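Local coordinates for designed CISK-PX domain (Synthetic construct, PDB 4OXW), which probably binds phosphoinositides through its PX fold, as a computationally designed version of the membrane-targeting domain of the kinase CISK, at residues V41-R44 and Y45-Y49; Q57-P60 and E61-P64. All coordinates share one frame; numbering follows the deposited sequence.

Contact 1 (V41-R44 and Y45-Y49); sequences VYRR and YSDFY. With SO4 (sulfate ion), chain B; SO4 (sulfate ion), chain C.
The carbonyl oxygen of Arg44 accepts from two backbone donors in the first turn of the helix. Phe48 N approaches within 3.3 Å of Arg44 O, almost straight and in the carbonyl plane, while Asp47 N adds a weak bond. This is the strand-to-helix corner of the PX fold, built on the family's RRYSDF sequence, with Arg44 as N-cap. Asp47, in the third position of the helix, reaches back so that its OD2 takes the N-H of Arg44 at 2.9 Å, from above the carboxylate plane. That is one half of a capping box; arginine at the N-cap supplies no return bond and sends its side chain to anions instead. A sharp bend at chi3 (60°) turns the guanidinium toward two sulfates, probably from the crystallisation liquor. NH2 of Arg44 lies 2.7 Å from O2 of the chain B sulfate, and NH1 and NH2 each bind an oxygen of the chain C sulfate. Ser46 N, at the helix start, donates to O3 of the chain B sulfate at 2.8 Å, and the helix end would probably strengthen that attraction. In PX domains that bind PtdIns3P, the arginine at this place contacts the 3-phosphate, so the chain B sulfate may mimic it. With an alanine here, the chain C sulfate would probably lose the two bonds from NH1 and NH2, and the chain B sulfate would keep the Ser46 N bond. On the inner side, the Phe48 ring receives Arg43 CB obliquely and meets Phe110 edge-to-face, while Arg43 NH2 bonds Phe110 O. The Tyr45 ring makes a cation-pi contact with Arg84. Over the Arg44 guanidinium, Ser46 OG sits 3.2 Å from CZ, above the centre of one face.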
loop_
_atom_site.group_PDB
_atom_site.type_symbol
_atom_site.label_atom_id
_atom_site.label_comp_id
_atom_site.label_asym_id
_atom_site.label_seq_id
_atom_site.Cartn_x
_atom_site.Cartn_y
_atom_site.Cartn_z
ATOM N N VAL A 41 6.753 -1.446 6.981
ATOM C CA VAL A 41 7.239 -1.996 5.732
ATOM C C VAL A 41 7.135 -0.839 4.757
ATOM O O VAL A 41 6.327 0.087 4.939
ATOM C CB VAL A 41 6.455 -3.218 5.205
ATOM C CG1 VAL A 41 6.646 -4.398 6.191
ATOM C CG2 VAL A 41 4.979 -2.907 5.007
ATOM N N TYR A 42 7.932 -0.921 3.710
ATOM C CA TYR A 42 7.892 0.102 2.694
ATOM C C TYR A 42 7.465 -0.510 1.389
ATOM O O TYR A 42 8.050 -1.521 0.968
ATOM C CB TYR A 42 9.305 0.707 2.543
ATOM C CG TYR A 42 9.721 1.395 3.785
ATOM C CD1 TYR A 42 9.522 2.726 3.937
ATOM C CD2 TYR A 42 10.242 0.675 4.844
ATOM C CE1 TYR A 42 9.877 3.351 5.111
ATOM C CE2 TYR A 42 10.586 1.284 6.020
ATOM C CZ TYR A 42 10.408 2.637 6.139
ATOM O OH TYR A 42 10.743 3.282 7.309
ATOM N N ARG A 43 6.527 0.120 0.686
ATOM C CA ARG A 43 5.975 -0.430 -0.547
ATOM C C ARG A 43 5.731 0.635 -1.576
ATOM O O ARG A 43 5.198 1.710 -1.291
ATOM C CB ARG A 43 4.634 -1.166 -0.285
ATOM C CG ARG A 43 4.796 -2.310 0.703
ATOM C CD ARG A 43 5.478 -3.530 0.049
ATOM N NE ARG A 43 5.573 -4.618 1.023
ATOM C CZ ARG A 43 6.671 -5.065 1.575
ATOM N NH1 ARG A 43 7.861 -4.546 1.273
ATOM N NH2 ARG A 43 6.611 -6.055 2.463
ATOM N N ARG A 44 6.047 0.313 -2.806
ATOM C CA ARG A 44 5.741 1.193 -3.945
ATOM C C ARG A 44 4.326 1.002 -4.436
ATOM O O ARG A 44 3.709 -0.039 -4.183
ATOM C CB ARG A 44 6.708 0.851 -5.148
ATOM C CG ARG A 44 8.162 0.993 -4.864
ATOM C CD ARG A 44 8.963 0.298 -5.970
ATOM N NE ARG A 44 8.662 0.910 -7.258
ATOM C CZ ARG A 44 8.808 0.295 -8.427
ATOM N NH1 ARG A 44 9.268 -0.959 -8.477
ATOM N NH2 ARG A 44 8.521 0.935 -9.554
ATOM N N TYR A 45 3.805 1.961 -5.191
ATOM C CA TYR A 45 2.488 1.829 -5.787
ATOM C C TYR A 45 2.394 0.537 -6.589
ATOM O O TYR A 45 1.382 -0.167 -6.548
ATOM C CB TYR A 45 2.133 2.996 -6.736
ATOM C CG TYR A 45 0.811 2.800 -7.427
ATOM C CD1 TYR A 45 -0.396 3.102 -6.794
ATOM C CD2 TYR A 45 0.736 2.315 -8.745
ATOM C CE1 TYR A 45 -1.615 2.915 -7.427
ATOM C CE2 TYR A 45 -0.472 2.117 -9.354
ATOM C CZ TYR A 45 -1.649 2.392 -8.708
ATOM O OH TYR A 45 -2.863 2.212 -9.329
ATOM N N SER A 46 3.453 0.207 -7.318
ATOM C CA SER A 46 3.434 -1.018 -8.155
ATOM C C SER A 46 3.331 -2.268 -7.310
ATOM O O SER A 46 2.805 -3.279 -7.780
ATOM C CB SER A 46 4.658 -1.092 -9.057
ATOM O OG SER A 46 5.862 -1.070 -8.330
ATOM N N ASP A 47 3.843 -2.233 -6.071
ATOM C CA ASP A 47 3.627 -3.371 -5.141
ATOM C C ASP A 47 2.144 -3.520 -4.783
ATOM O O ASP A 47 1.578 -4.639 -4.782
ATOM C CB ASP A 47 4.444 -3.259 -3.893
ATOM C CG ASP A 47 5.946 -3.179 -4.155
ATOM O OD1 ASP A 47 6.422 -3.922 -5.023
ATOM O OD2 ASP A 47 6.609 -2.469 -3.384
ATOM N N PHE A 48 1.501 -2.422 -4.437
ATOM C CA PHE A 48 0.071 -2.406 -4.184
ATOM C C PHE A 48 -0.729 -2.868 -5.389
ATOM O O PHE A 48 -1.697 -3.599 -5.253
ATOM C CB PHE A 48 -0.468 -1.030 -3.840
ATOM C CG PHE A 48 -0.139 -0.527 -2.465
ATOM C CD1 PHE A 48 -1.070 -0.668 -1.427
ATOM C CD2 PHE A 48 1.031 0.160 -2.202
ATOM C CE1 PHE A 48 -0.789 -0.143 -0.175
ATOM C CE2 PHE A 48 1.317 0.682 -0.938
ATOM C CZ PHE A 48 0.385 0.536 0.077
ATOM N N TYR A 49 -0.306 -2.469 -6.590
ATOM C CA TYR A 49 -1.013 -2.831 -7.814
ATOM C C TYR A 49 -0.942 -4.348 -8.077
ATOM O O TYR A 49 -1.958 -4.954 -8.408
ATOM C CB TYR A 49 -0.400 -2.062 -8.977
ATOM C CG TYR A 49 -1.141 -2.227 -10.284
ATOM C CD1 TYR A 49 -2.174 -1.368 -10.634
ATOM C CD2 TYR A 49 -0.765 -3.212 -11.163
ATOM C CE1 TYR A 49 -2.857 -1.530 -11.824
ATOM C CE2 TYR A 49 -1.420 -3.366 -12.360
ATOM C CZ TYR A 49 -2.456 -2.530 -12.681
ATOM O OH TYR A 49 -3.081 -2.709 -13.895
HETATM S S SO4 B . 5.857 3.068 -8.938
HETATM O O1 SO4 B . 5.416 4.393 -8.379
HETATM O O2 SO4 B . 7.313 3.303 -9.198
HETATM O O3 SO4 B . 5.556 1.841 -8.168
HETATM O O4 SO4 B . 5.076 2.883 -10.170
HETATM S S SO4 C . 9.138 -1.900 -12.374
HETATM O O1 SO4 C . 8.941 -0.431 -12.299
HETATM O O2 SO4 C . 10.419 -2.212 -13.064
HETATM O O3 SO4 C . 9.203 -2.499 -11.007
HETATM O O4 SO4 C . 8.010 -2.515 -13.115
#

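Contact 2 (Q57-P60 and E61-P64); sequences QRYP and ELVP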
loop_
_atom_site.group_PDB
_atom_site.type_symbol
_atom_site.label_atom_id
_atom_site.label_comp_id
_atom_site.label_asym_id
_atom_site.label_seq_id
_atom_site.Cartn_x
_atom_site.Cartn_y
_atom_site.Cartn_z
ATOM N N GLN A 57 -8.181 -11.652 -8.129
ATOM C CA GLN A 57 -8.412 -12.961 -8.745
ATOM C C GLN A 57 -8.999 -13.950 -7.735
ATOM O O GLN A 57 -9.852 -14.753 -8.092
ATOM C CB GLN A 57 -7.139 -13.509 -9.378
ATOM C CG GLN A 57 -6.761 -12.776 -10.658
ATOM C CD GLN A 57 -5.268 -12.812 -10.998
ATOM O OE1 GLN A 57 -4.502 -13.640 -10.487
ATOM N NE2 GLN A 57 -4.850 -11.900 -11.879
ATOM N N ARG A 58 -8.584 -13.859 -6.475
ATOM C CA ARG A 58 -8.996 -14.800 -5.453
ATOM C C ARG A 58 -10.333 -14.412 -4.827
ATOM O O ARG A 58 -11.197 -15.270 -4.575
ATOM C CB ARG A 58 -7.930 -14.866 -4.358
ATOM C CG ARG A 58 -6.605 -15.493 -4.762
ATOM C CD ARG A 58 -5.694 -15.602 -3.539
ATOM N NE ARG A 58 -4.362 -16.125 -3.834
ATOM C CZ ARG A 58 -3.501 -16.548 -2.908
ATOM N NH1 ARG A 58 -3.825 -16.519 -1.620
ATOM N NH2 ARG A 58 -2.306 -17.009 -3.268
ATOM N N TYR A 59 -10.522 -13.113 -4.596
ATOM C CA TYR A 59 -11.633 -12.599 -3.819
ATOM C C TYR A 59 -12.211 -11.343 -4.441
ATOM O O TYR A 59 -12.255 -10.304 -3.789
ATOM C CB TYR A 59 -11.165 -12.267 -2.410
ATOM C CG TYR A 59 -10.690 -13.443 -1.588
ATOM C CD1 TYR A 59 -11.615 -14.299 -1.001
ATOM C CD2 TYR A 59 -9.321 -13.697 -1.373
ATOM C CE1 TYR A 59 -11.216 -15.374 -0.231
ATOM C CE2 TYR A 59 -8.914 -14.795 -0.614
ATOM C CZ TYR A 59 -9.875 -15.618 -0.042
ATOM O OH TYR A 59 -9.527 -16.707 0.728
ATOM N N PRO A 60 -12.697 -11.428 -5.682
ATOM C CA PRO A 60 -13.229 -10.265 -6.401
ATOM C C PRO A 60 -14.371 -9.554 -5.683
ATOM O O PRO A 60 -14.535 -8.335 -5.820
ATOM C CB PRO A 60 -13.672 -10.833 -7.748
ATOM C CG PRO A 60 -13.809 -12.324 -7.506
ATOM C CD PRO A 60 -12.777 -12.661 -6.489
ATOM N N GLU A 61 -15.126 -10.278 -4.870
ATOM C CA GLU A 61 -16.207 -9.669 -4.089
ATOM C C GLU A 61 -15.748 -8.783 -2.957
ATOM O O GLU A 61 -16.529 -7.969 -2.478
ATOM C CB GLU A 61 -17.066 -10.768 -3.436
ATOM C CG GLU A 61 -17.692 -11.728 -4.434
ATOM C CD GLU A 61 -16.763 -12.808 -4.943
ATOM O OE1 GLU A 61 -15.570 -12.897 -4.582
ATOM O OE2 GLU A 61 -17.260 -13.624 -5.742
ATOM N N LEU A 62 -14.541 -9.012 -2.445
ATOM C CA LEU A 62 -14.129 -8.344 -1.232
ATOM C C LEU A 62 -13.102 -7.244 -1.421
ATOM O O LEU A 62 -12.922 -6.413 -0.534
ATOM C CB LEU A 62 -13.509 -9.343 -0.271
ATOM C CG LEU A 62 -14.413 -10.511 0.087
ATOM C CD1 LEU A 62 -13.627 -11.365 1.084
ATOM C CD2 LEU A 62 -15.715 -9.950 0.661
ATOM N N VAL A 63 -12.395 -7.282 -2.526
ATOM C CA VAL A 63 -11.290 -6.321 -2.716
ATOM C C VAL A 63 -11.871 -4.949 -3.029
ATOM O O VAL A 63 -12.702 -4.804 -3.942
ATOM C CB VAL A 63 -10.315 -6.777 -3.810
ATOM C CG1 VAL A 63 -9.191 -5.762 -3.994
ATOM C CG2 VAL A 63 -9.680 -8.117 -3.474
ATOM N N PRO A 64 -11.440 -3.926 -2.282
ATOM C CA PRO A 64 -11.859 -2.561 -2.538
ATOM C C PRO A 64 -11.220 -1.974 -3.805
ATOM O O PRO A 64 -10.304 -2.556 -4.381
ATOM C CB PRO A 64 -11.363 -1.800 -1.311
ATOM C CG PRO A 64 -10.281 -2.601 -0.745
ATOM C CD PRO A 64 -10.536 -4.026 -1.124
#
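Tyr59 O gathers the backbone of this turn by accepting two N-H groups. Leu62 N comes to 2.9 Å from Tyr59 O along a fairly straight bond (159°), although it stands well above the carbonyl plane. Val63 N lies farther, 3.3 Å from the same oxygen, but nearly in line with the C=O bond, so the two donors approach it from different directions. A methyl of Val63 adds to this shell, CG2 lying 3.4 Å from Tyr59 O: with CG1 anti to the backbone N (chi1 180°), CG2 is set beside that N and close to the oxygen. On the outer surface Pro60 and Glu61 run side by side, pointing the same way. The glutamate folds at chi2 (80°), bringing OE1 within 3.4 Å of Pro60 CD; the proline nitrogen has no proton to give, so this is contact with a ring CH2 rather than a hydrogen bond. Tyr59 and Leu62 meet more loosely, with Tyr59 CD1 4.1 Å from Leu62 CD1, the methyl reaching the ring obliquely. The tyrosine ring and the leucine methyls offer apolar surface, which suits them to Leu101 of helix 99-102, where both pack. Val63 packs on His52 and Leu55 of helix 45-58 and on Tyr91 of helix 78-96, joining the far end of the turn to both helices. Before it, the last helical residue, Arg58, is tied to Asp104 by a salt bridge. Proline suits the second place of the turn, its ring holding phi near the required value and its missing N-H costing no bond. Residues 59-62 thus form a type I beta turn, overlapped by an alpha turn closed by Val63 N, which delivers the chain to Pro64 and the proline-rich loop characteristic of PX domains.

Helix 45-58 joins the two contacts: contact 1 forms where strand 37-44 gives way to its first turn, and contact 2 where the chain leaves its last. They follow in series, with centres 18 Å apart and nearest atoms about 8 Å apart, so they do not touch. Contact 1 lies near the middle of the chain, at an outermost strand of the three-stranded antiparallel sheet, whereas contact 2 sits at the periphery, beside helices 78-96 and 99-102. Contact 1 marks the start of this helix, and contact 2 the chain's exit from it. The loop then runs back, so that Pro67 O can bond Tyr45 OH beside the anion-binding end of contact 1.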